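Local coordinates for cytoplasmic protein (Cryptococcus neoformans var. grubii serotype A, PDB 7LPO), which probably hydrolyses steryl beta-glucosides, releasing glucose from the sterol, as a fungal member of glycoside hydrolase family 5, at residues P54-E66 against P168-E182. Residues are numbered along the deposited sequence; the frame is centred on the assembly and turned at random.
Sequences PSHIREGFWETAE and PYHLTATAAAYLHCE
Two excursions from the catalytic domain, a TIM barrel as in other family 5 glycosidases, meet where W62 in the short helix 61-66 lies against the loop 168-182, and one carboxylate oxygen, E182 OE2, ties W62 and R58 of the first segment to the second. It accepts a nearly straight bond from W62 NE1 (2.9 Å, 166°), the donor lying above the carboxylate plane, while R58 NE forms a salt bridge to the same atom from the opposite face. The other oxygen, OE1, takes the hydroxyl of T172 at 2.6 Å from OG1, so the carboxylate is gripped at both ends and its rotation is fixed; the flanking arginine would be expected to favour its charged form. The indole, meanwhile, has a ring on each side: Y169 turns its edge to one face in a T-shaped pair, with CE1 3.4 Å from W62 CG, and F61 brings CD2 over the centre of the other. P168 CB and L179 CD2 close in on the six-membered ring. In barrel terms, the segments belong to connections after different strands, 35-43 for the first and 137-143 for the second. Y169 OH continues past the indole to donate to E66 OE2 (2.8 Å), an oxygen also bonded to Y162 of helix 159-163. Toward the other end, C181 SG sits over the face of F61, 4.2 Å from the ring centroid; with chi1 at 73° the sulfur lies between its own N and carbonyl carbon and is thereby turned onto that ring. S55 OG pairs with H180 ND1 at 2.8 Å in the imidazole plane, H56 CB makes a CH-pi contact over that imidazole, and two waters bridge the backbones of S55 and H56 to C181.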
loop_
_atom_site.group_PDB
_atom_site.type_symbol
_atom_site.label_atom_id
_atom_site.label_comp_id
_atom_site.label_asym_id
_atom_site.label_seq_id
_atom_site.Cartn_x
_atom_site.Cartn_y
_atom_site.Cartn_z
ATOM N N PRO A 54 14.810 -8.799 -10.056
ATOM C CA PRO A 54 13.898 -9.152 -8.952
ATOM C C PRO A 54 14.661 -9.369 -7.648
ATOM O O PRO A 54 15.890 -9.514 -7.621
ATOM C CB PRO A 54 13.237 -10.444 -9.437
ATOM C CG PRO A 54 14.324 -11.091 -10.298
ATOM C CD PRO A 54 14.999 -9.909 -11.005
ATOM N N SER A 55 13.881 -9.439 -6.562
ATOM C CA SER A 55 14.427 -9.414 -5.206
ATOM C C SER A 55 15.401 -10.557 -4.951
ATOM O O SER A 55 16.307 -10.418 -4.121
ATOM C CB SER A 55 13.282 -9.477 -4.178
ATOM O OG SER A 55 12.552 -10.699 -4.269
ATOM N N HIS A 56 15.228 -11.693 -5.619
ATOM C CA HIS A 56 16.020 -12.867 -5.279
ATOM C C HIS A 56 17.359 -12.947 -6.003
ATOM O O HIS A 56 18.166 -13.817 -5.667
ATOM C CB HIS A 56 15.236 -14.158 -5.563
ATOM C CG HIS A 56 14.804 -14.320 -6.988
ATOM N ND1 HIS A 56 13.717 -13.655 -7.514
ATOM C CD2 HIS A 56 15.287 -15.099 -7.985
ATOM C CE1 HIS A 56 13.549 -14.018 -8.774
ATOM N NE2 HIS A 56 14.496 -14.884 -9.088
ATOM N N ILE A 57 17.625 -12.068 -6.967
ATOM C CA ILE A 57 18.827 -12.185 -7.792
ATOM C C ILE A 57 19.868 -11.168 -7.325
ATOM O O ILE A 57 19.649 -9.961 -7.382
ATOM C CB ILE A 57 18.507 -12.006 -9.283
ATOM C CG1 ILE A 57 18.015 -13.352 -9.822
ATOM C CG2 ILE A 57 19.739 -11.562 -10.018
ATOM C CD1 ILE A 57 17.359 -13.273 -11.164
ATOM N N ARG A 58 21.016 -11.682 -6.891
ATOM C CA ARG A 58 22.065 -10.801 -6.393
ATOM C C ARG A 58 22.921 -10.231 -7.519
ATOM O O ARG A 58 23.429 -9.108 -7.402
ATOM C CB ARG A 58 22.956 -11.551 -5.407
ATOM C CG ARG A 58 24.029 -10.651 -4.842
ATOM C CD ARG A 58 24.647 -11.131 -3.527
ATOM N NE ARG A 58 25.407 -10.016 -2.961
ATOM C CZ ARG A 58 26.724 -9.869 -3.062
ATOM N NH1 ARG A 58 27.455 -10.791 -3.676
ATOM N NH2 ARG A 58 27.313 -8.802 -2.535
ATOM N N GLU A 59 23.098 -10.976 -8.606
ATOM C CA GLU A 59 23.943 -10.499 -9.692
ATOM C C GLU A 59 23.382 -9.211 -10.289
ATOM O O GLU A 59 22.200 -9.138 -10.644
ATOM C CB GLU A 59 24.069 -11.569 -10.770
ATOM C CG GLU A 59 24.977 -11.174 -11.913
ATOM C CD GLU A 59 25.229 -12.318 -12.872
ATOM O OE1 GLU A 59 25.770 -13.357 -12.431
ATOM O OE2 GLU A 59 24.883 -12.178 -14.065
ATOM N N GLY A 60 24.242 -8.190 -10.394
ATOM C CA GLY A 60 23.859 -6.904 -10.941
ATOM C C GLY A 60 23.117 -5.989 -9.985
ATOM O O GLY A 60 22.931 -4.808 -10.309
ATOM N N PHE A 61 22.717 -6.492 -8.812
ATOM C CA PHE A 61 21.898 -5.729 -7.873
ATOM C C PHE A 61 22.608 -4.461 -7.421
ATOM O O PHE A 61 22.074 -3.352 -7.548
ATOM C CB PHE A 61 21.551 -6.635 -6.682
ATOM C CG PHE A 61 20.770 -5.959 -5.583
ATOM C CD1 PHE A 61 19.432 -5.664 -5.743
ATOM C CD2 PHE A 61 21.377 -5.656 -4.376
ATOM C CE1 PHE A 61 18.714 -5.058 -4.718
ATOM C CE2 PHE A 61 20.672 -5.058 -3.358
ATOM C CZ PHE A 61 19.338 -4.760 -3.522
ATOM N N TRP A 62 23.821 -4.603 -6.899
ATOM C CA TRP A 62 24.567 -3.446 -6.422
ATOM C C TRP A 62 25.197 -2.659 -7.571
ATOM O O TRP A 62 25.177 -1.422 -7.563
ATOM C CB TRP A 62 25.659 -3.906 -5.456
ATOM C CG TRP A 62 25.167 -4.533 -4.196
ATOM C CD1 TRP A 62 25.309 -5.839 -3.819
ATOM C CD2 TRP A 62 24.459 -3.887 -3.139
ATOM N NE1 TRP A 62 24.758 -6.042 -2.584
ATOM C CE2 TRP A 62 24.215 -4.862 -2.146
ATOM C CE3 TRP A 62 24.018 -2.581 -2.924
ATOM C CZ2 TRP A 62 23.524 -4.576 -0.965
ATOM C CZ3 TRP A 62 23.325 -2.296 -1.743
ATOM C CH2 TRP A 62 23.090 -3.291 -0.782
ATOM N N GLU A 63 25.751 -3.357 -8.567
ATOM C CA GLU A 63 26.557 -2.690 -9.588
ATOM C C GLU A 63 25.745 -1.681 -10.390
ATOM O O GLU A 63 26.222 -0.574 -10.673
ATOM C CB GLU A 63 27.170 -3.725 -10.528
ATOM C CG GLU A 63 28.220 -4.610 -9.892
ATOM C CD GLU A 63 27.624 -5.835 -9.212
ATOM O OE1 GLU A 63 26.377 -5.923 -9.095
ATOM O OE2 GLU A 63 28.403 -6.715 -8.783
ATOM N N THR A 64 24.530 -2.049 -10.796
ATOM C CA THR A 64 23.741 -1.124 -11.598
ATOM C C THR A 64 23.372 0.113 -10.790
ATOM O O THR A 64 23.382 1.229 -11.318
ATOM C CB THR A 64 22.482 -1.806 -12.136
ATOM O OG1 THR A 64 21.744 -2.382 -11.056
ATOM C CG2 THR A 64 22.846 -2.901 -13.134
ATOM N N ALA A 65 23.043 -0.061 -9.506
ATOM C CA ALA A 65 22.665 1.092 -8.693
ATOM C C ALA A 65 23.879 1.963 -8.382
ATOM O O ALA A 65 23.782 3.199 -8.363
ATOM C CB ALA A 65 21.976 0.627 -7.407
ATOM N N GLU A 66 25.038 1.341 -8.132
ATOM C CA GLU A 66 26.245 2.130 -7.892
ATOM C C GLU A 66 26.608 2.962 -9.112
ATOM O O GLU A 66 27.157 4.061 -8.973
ATOM C CB GLU A 66 27.422 1.231 -7.515
ATOM C CG GLU A 66 27.282 0.552 -6.167
ATOM C CD GLU A 66 27.599 1.469 -4.998
ATOM O OE1 GLU A 66 27.704 2.694 -5.199
ATOM O OE2 GLU A 66 27.748 0.959 -3.870
ATOM N N PRO A 168 26.474 0.179 2.343
ATOM C CA PRO A 168 25.469 -0.840 1.974
ATOM C C PRO A 168 25.988 -2.269 2.029
ATOM O O PRO A 168 25.213 -3.199 2.289
ATOM C CB PRO A 168 25.074 -0.452 0.540
ATOM C CG PRO A 168 25.527 0.998 0.368
ATOM C CD PRO A 168 26.723 1.159 1.261
ATOM N N TYR A 169 27.280 -2.479 1.794
ATOM C CA TYR A 169 27.835 -3.822 1.758
ATOM C C TYR A 169 28.017 -4.441 3.134
ATOM O O TYR A 169 28.344 -5.630 3.211
ATOM C CB TYR A 169 29.157 -3.775 1.006
ATOM C CG TYR A 169 28.919 -3.238 -0.379
ATOM C CD1 TYR A 169 28.203 -3.981 -1.306
ATOM C CD2 TYR A 169 29.355 -1.980 -0.745
ATOM C CE1 TYR A 169 27.949 -3.497 -2.571
ATOM C CE2 TYR A 169 29.117 -1.489 -2.016
ATOM C CZ TYR A 169 28.410 -2.253 -2.923
ATOM O OH TYR A 169 28.156 -1.781 -4.189
ATOM N N HIS A 170 27.773 -3.692 4.209
ATOM C CA HIS A 170 27.898 -4.223 5.560
ATOM C C HIS A 170 26.544 -4.470 6.221
ATOM O O HIS A 170 26.498 -4.845 7.398
ATOM C CB HIS A 170 28.754 -3.277 6.404
ATOM C CG HIS A 170 30.163 -3.157 5.912
ATOM N ND1 HIS A 170 31.046 -2.217 6.396
ATOM C CD2 HIS A 170 30.837 -3.849 4.963
ATOM C CE1 HIS A 170 32.202 -2.334 5.769
ATOM N NE2 HIS A 170 32.102 -3.320 4.897
ATOM N N LEU A 171 25.445 -4.279 5.483
ATOM C CA LEU A 171 24.111 -4.443 6.047
ATOM C C LEU A 171 23.884 -5.871 6.519
ATOM O O LEU A 171 23.352 -6.095 7.611
ATOM C CB LEU A 171 23.061 -4.061 5.003
ATOM C CG LEU A 171 23.003 -2.583 4.611
ATOM C CD1 LEU A 171 22.249 -2.358 3.304
ATOM C CD2 LEU A 171 22.346 -1.809 5.766
ATOM N N THR A 172 24.297 -6.849 5.716
ATOM C CA THR A 172 24.043 -8.249 6.036
ATOM C C THR A 172 24.915 -8.724 7.191
ATOM O O THR A 172 24.430 -9.399 8.106
ATOM C CB THR A 172 24.281 -9.107 4.792
ATOM O OG1 THR A 172 23.334 -8.746 3.776
ATOM C CG2 THR A 172 24.156 -10.590 5.118
ATOM N N ALA A 173 26.212 -8.400 7.158
ATOM C CA ALA A 173 27.119 -8.867 8.206
ATOM C C ALA A 173 26.661 -8.398 9.582
ATOM O O ALA A 173 26.727 -9.155 10.558
ATOM C CB ALA A 173 28.539 -8.382 7.919
ATOM N N THR A 174 26.185 -7.156 9.679
ATOM C CA THR A 174 25.749 -6.585 10.948
ATOM C C THR A 174 24.284 -6.875 11.269
ATOM O O THR A 174 23.808 -6.483 12.335
ATOM C CB THR A 174 25.959 -5.064 10.947
ATOM O OG1 THR A 174 25.126 -4.469 9.942
ATOM C CG2 THR A 174 27.428 -4.694 10.699
ATOM N N ALA A 175 23.557 -7.542 10.383
ATOM C CA ALA A 175 22.128 -7.748 10.567
ATOM C C ALA A 175 21.377 -6.419 10.631
ATOM O O ALA A 175 20.308 -6.323 11.234
ATOM C CB ALA A 175 21.856 -8.579 11.824
ATOM N N ALA A 176 21.936 -5.377 10.017
ATOM C CA ALA A 176 21.267 -4.084 9.980
ATOM C C ALA A 176 20.083 -4.097 9.026
ATOM O O ALA A 176 19.181 -3.273 9.167
ATOM C CB ALA A 176 22.265 -2.998 9.579
ATOM N N ALA A 177 20.079 -5.005 8.060
ATOM C CA ALA A 177 18.934 -5.250 7.197
ATOM C C ALA A 177 19.068 -6.659 6.640
ATOM O O ALA A 177 20.183 -7.160 6.457
ATOM C CB ALA A 177 18.846 -4.232 6.057
ATOM N N TYR A 178 17.926 -7.294 6.372
ATOM C CA TYR A 178 17.888 -8.596 5.718
ATOM C C TYR A 178 17.446 -8.373 4.279
ATOM O O TYR A 178 16.313 -7.945 4.031
ATOM C CB TYR A 178 16.950 -9.566 6.428
ATOM C CG TYR A 178 17.426 -10.004 7.783
ATOM C CD1 TYR A 178 18.758 -10.351 7.996
ATOM C CD2 TYR A 178 16.544 -10.069 8.861
ATOM C CE1 TYR A 178 19.204 -10.739 9.240
ATOM C CE2 TYR A 178 16.977 -10.473 10.111
ATOM C CZ TYR A 178 18.305 -10.806 10.291
ATOM O OH TYR A 178 18.747 -11.210 11.525
ATOM N N LEU A 179 18.338 -8.658 3.341
ATOM C CA LEU A 179 18.056 -8.561 1.919
ATOM C C LEU A 179 17.751 -9.950 1.381
ATOM O O LEU A 179 18.489 -10.902 1.657
ATOM C CB LEU A 179 19.247 -7.969 1.167
ATOM C CG LEU A 179 19.433 -6.457 1.206
ATOM C CD1 LEU A 179 19.244 -5.897 2.590
ATOM C CD2 LEU A 179 20.829 -6.126 0.665
ATOM N N HIS A 180 16.684 -10.055 0.594
ATOM C CA HIS A 180 16.319 -11.340 0.016
ATOM C C HIS A 180 17.485 -11.963 -0.749
ATOM O O HIS A 180 17.757 -13.164 -0.625
ATOM C CB HIS A 180 15.117 -11.151 -0.901
ATOM C CG HIS A 180 14.508 -12.434 -1.357
ATOM N ND1 HIS A 180 13.521 -12.489 -2.317
ATOM C CD2 HIS A 180 14.738 -13.712 -0.976
ATOM C CE1 HIS A 180 13.171 -13.749 -2.510
ATOM N NE2 HIS A 180 13.891 -14.511 -1.706
ATOM N N CYS A 181 18.192 -11.165 -1.538
ATOM C CA CYS A 181 19.248 -11.713 -2.381
ATOM C C CYS A 181 20.526 -12.042 -1.615
ATOM O O CYS A 181 21.415 -12.676 -2.190
ATOM C CB CYS A 181 19.563 -10.742 -3.522
ATOM S SG CYS A 181 20.467 -9.268 -3.020
ATOM N N GLU A 182 20.640 -11.650 -0.340
ATOM C CA GLU A 182 21.793 -12.007 0.482
ATOM C C GLU A 182 21.373 -12.824 1.698
ATOM O O GLU A 182 22.021 -12.774 2.745
ATOM C CB GLU A 182 22.565 -10.758 0.913
ATOM C CG GLU A 182 23.076 -9.921 -0.265
ATOM C CD GLU A 182 24.065 -8.824 0.138
ATOM O OE1 GLU A 182 24.173 -8.512 1.343
ATOM O OE2 GLU A 182 24.737 -8.267 -0.761
HETATM O O HOH W 1 17.368 -8.464 -2.384
HETATM O O HOH W 2 20.808 -14.131 -4.566
#